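Local coordinates for PBP domain-containing protein (Vibrio parahaemolyticus, PDB 3MUQ) that is of unknown function but belongs to the periplasmic-binding-protein superfamily and is made with a signal peptide, consistent with capture of a small ligand outside the cytoplasm, at residues Y74-R79 with V203-Y208. Residues are numbered along the deposited sequence; the frame is centred on the assembly and turned at random.
Sequences YGVLPR and VNPERY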
loop_
_atom_site.group_PDB
_atom_site.type_symbol
_atom_site.label_atom_id
_atom_site.label_comp_id
_atom_site.label_asym_id
_atom_site.label_seq_id
_atom_site.Cartn_x
_atom_site.Cartn_y
_atom_site.Cartn_z
ATOM N N TYR A 74 21.470 -8.327 4.971
ATOM C CA TYR A 74 20.759 -9.419 5.622
ATOM C C TYR A 74 19.430 -9.698 4.935
ATOM O O TYR A 74 19.027 -10.852 4.777
ATOM C CB TYR A 74 20.527 -9.100 7.099
ATOM C CG TYR A 74 21.812 -8.917 7.881
ATOM C CD1 TYR A 74 23.007 -9.444 7.423
ATOM C CD2 TYR A 74 21.821 -8.206 9.073
ATOM C CE1 TYR A 74 24.194 -9.264 8.140
ATOM C CE2 TYR A 74 22.981 -8.027 9.792
ATOM C CZ TYR A 74 24.162 -8.555 9.327
ATOM O OH TYR A 74 25.297 -8.361 10.056
ATOM N N GLY A 75 18.754 -8.633 4.523
ATOM C CA GLY A 75 17.488 -8.765 3.822
ATOM C C GLY A 75 17.528 -8.095 2.462
ATOM O O GLY A 75 18.362 -7.195 2.222
ATOM N N VAL A 76 16.634 -8.537 1.577
ATOM C CA VAL A 76 16.514 -7.981 0.236
ATOM C C VAL A 76 15.048 -7.787 -0.137
ATOM O O VAL A 76 14.162 -8.279 0.557
ATOM C CB VAL A 76 17.160 -8.912 -0.818
ATOM C CG1 VAL A 76 18.666 -9.076 -0.563
ATOM C CG2 VAL A 76 16.451 -10.266 -0.835
ATOM N N LEU A 77 14.820 -7.093 -1.255
ATOM C CA LEU A 77 13.487 -6.705 -1.728
ATOM C C LEU A 77 12.548 -6.206 -0.635
ATOM O O LEU A 77 11.416 -6.680 -0.517
ATOM C CB LEU A 77 12.828 -7.849 -2.503
ATOM C CG LEU A 77 13.577 -8.257 -3.765
ATOM C CD1 LEU A 77 12.834 -9.364 -4.503
ATOM C CD2 LEU A 77 13.758 -7.010 -4.646
ATOM N N PRO A 78 13.000 -5.224 0.152
ATOM C CA PRO A 78 12.112 -4.688 1.177
ATOM C C PRO A 78 10.935 -3.972 0.523
ATOM O O PRO A 78 11.092 -3.291 -0.495
ATOM C CB PRO A 78 12.999 -3.693 1.908
ATOM C CG PRO A 78 13.984 -3.282 0.884
ATOM C CD PRO A 78 14.312 -4.562 0.178
ATOM N N ARG A 79 9.760 -4.146 1.107
ATOM C CA ARG A 79 8.560 -3.573 0.549
ATOM C C ARG A 79 7.699 -3.043 1.653
ATOM O O ARG A 79 7.506 -3.703 2.684
ATOM C CB ARG A 79 7.789 -4.613 -0.250
ATOM C CG ARG A 79 8.382 -4.850 -1.628
ATOM C CD ARG A 79 8.187 -6.275 -2.021
ATOM N NE ARG A 79 8.651 -6.549 -3.373
ATOM C CZ ARG A 79 8.277 -7.612 -4.068
ATOM N NH1 ARG A 79 7.447 -8.487 -3.513
ATOM N NH2 ARG A 79 8.729 -7.805 -5.305
ATOM N N VAL A 203 14.701 -12.736 3.478
ATOM C CA VAL A 203 16.048 -13.104 3.874
ATOM C C VAL A 203 16.899 -13.301 2.619
ATOM O O VAL A 203 16.472 -13.939 1.656
ATOM C CB VAL A 203 16.055 -14.341 4.789
ATOM C CG1 VAL A 203 17.488 -14.846 5.011
ATOM C CG2 VAL A 203 15.314 -14.011 6.128
ATOM N N ASN A 204 18.095 -12.724 2.621
ATOM C CA ASN A 204 18.948 -12.745 1.437
ATOM C C ASN A 204 19.347 -14.174 1.023
ATOM O O ASN A 204 20.077 -14.848 1.741
ATOM C CB ASN A 204 20.187 -11.907 1.708
ATOM C CG ASN A 204 21.067 -11.748 0.477
ATOM O OD1 ASN A 204 20.913 -12.460 -0.525
ATOM N ND2 ASN A 204 21.997 -10.801 0.547
ATOM N N PRO A 205 18.874 -14.639 -0.146
ATOM C CA PRO A 205 19.144 -16.034 -0.531
ATOM C C PRO A 205 20.617 -16.259 -0.851
ATOM O O PRO A 205 21.072 -17.394 -0.896
ATOM C CB PRO A 205 18.300 -16.215 -1.795
ATOM C CG PRO A 205 18.213 -14.847 -2.378
ATOM C CD PRO A 205 18.100 -13.929 -1.177
ATOM N N GLU A 206 21.342 -15.172 -1.074
ATOM C CA GLU A 206 22.785 -15.218 -1.245
ATOM C C GLU A 206 23.420 -15.646 0.062
ATOM O O GLU A 206 24.378 -16.415 0.071
ATOM C CB GLU A 206 23.297 -13.819 -1.578
ATOM C CG GLU A 206 23.985 -13.654 -2.909
ATOM C CD GLU A 206 24.645 -12.284 -3.023
ATOM O OE1 GLU A 206 24.597 -11.512 -2.034
ATOM O OE2 GLU A 206 25.208 -11.977 -4.097
ATOM N N ARG A 207 22.907 -15.109 1.169
ATOM C CA ARG A 207 23.401 -15.475 2.487
ATOM C C ARG A 207 22.928 -16.868 2.862
ATOM O O ARG A 207 23.641 -17.598 3.549
ATOM C CB ARG A 207 22.943 -14.481 3.556
ATOM C CG ARG A 207 23.759 -13.232 3.620
ATOM C CD ARG A 207 23.186 -12.224 4.614
ATOM N NE ARG A 207 23.175 -12.698 5.997
ATOM C CZ ARG A 207 24.251 -12.735 6.780
ATOM N NH1 ARG A 207 25.433 -12.342 6.318
ATOM N NH2 ARG A 207 24.152 -13.167 8.021
ATOM N N TYR A 208 21.722 -17.232 2.420
ATOM C CA TYR A 208 21.138 -18.522 2.796
ATOM C C TYR A 208 20.477 -19.206 1.615
ATOM O O TYR A 208 19.271 -19.104 1.426
ATOM C CB TYR A 208 20.137 -18.349 3.944
ATOM C CG TYR A 208 20.814 -17.822 5.178
ATOM C CD1 TYR A 208 21.591 -18.663 5.978
ATOM C CD2 TYR A 208 20.731 -16.474 5.519
ATOM C CE1 TYR A 208 22.242 -18.182 7.092
ATOM C CE2 TYR A 208 21.369 -15.987 6.629
ATOM C CZ TYR A 208 22.134 -16.840 7.408
ATOM O OH TYR A 208 22.777 -16.346 8.511
HETATM O O HOH W 1 20.285 -12.735 6.463
#
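Tyr74 and Asn204 are joined where strand 75-76 meets the end of strand 195-203, in the mixed sheet of this PBP-superfamily domain: the backbone N of Asn204 donates to Tyr74 O over 3.0 Å, nearly straight at 163°. Next to this bond, Gly75 and Val203 form an antiparallel non-hydrogen-bonded pair, their CA atoms 4.6 Å apart. Arg207 turns back toward Tyr74, whose CD1 sits over the centre of one guanidinium face, 3.6 Å from Arg207 CZ. The two planes are 53° apart, an oblique contact rather than a parallel stack. A bend at chi3 turns NE of Arg207 away from an extended course, while its methylene CD packs 3.8 Å from Tyr74 CA. Arginine suits this place because its aliphatic stem and flat end can both lie against tyrosine.

One water donates to Tyr74 O and accepts from Arg207 NE, in the guanidinium plane at its edge, so Tyr74 O has two donors. Beta-branched Val76 offers two methyls: CG1 lies 3.7 Å from Asn204 CG, while CG2 meets Pro205 CD, an apolar corner of the proline ring, at 4.0 Å.

Further out, Asn204 shapes the loop. Its CG is anti to the backbone N (chi1 -174°); OD1 accepts from Glu206 N, which stands above the amide plane, at 2.8 Å, closing an Asx turn, and ND2 bonds to Gly73 O. Arg207 NH2 and Tyr208 OH both bond to Glu51 O, which ties the loop to the end of helix 43-51, while Val76 continues the strand pairing through Leu202. The contact thus joins the start of strand 75-76 to the loop after strand 195-203; the tyrosine ring gives Arg207 van der Waals contact, while water and a backbone carbonyl serve its NE and NH2.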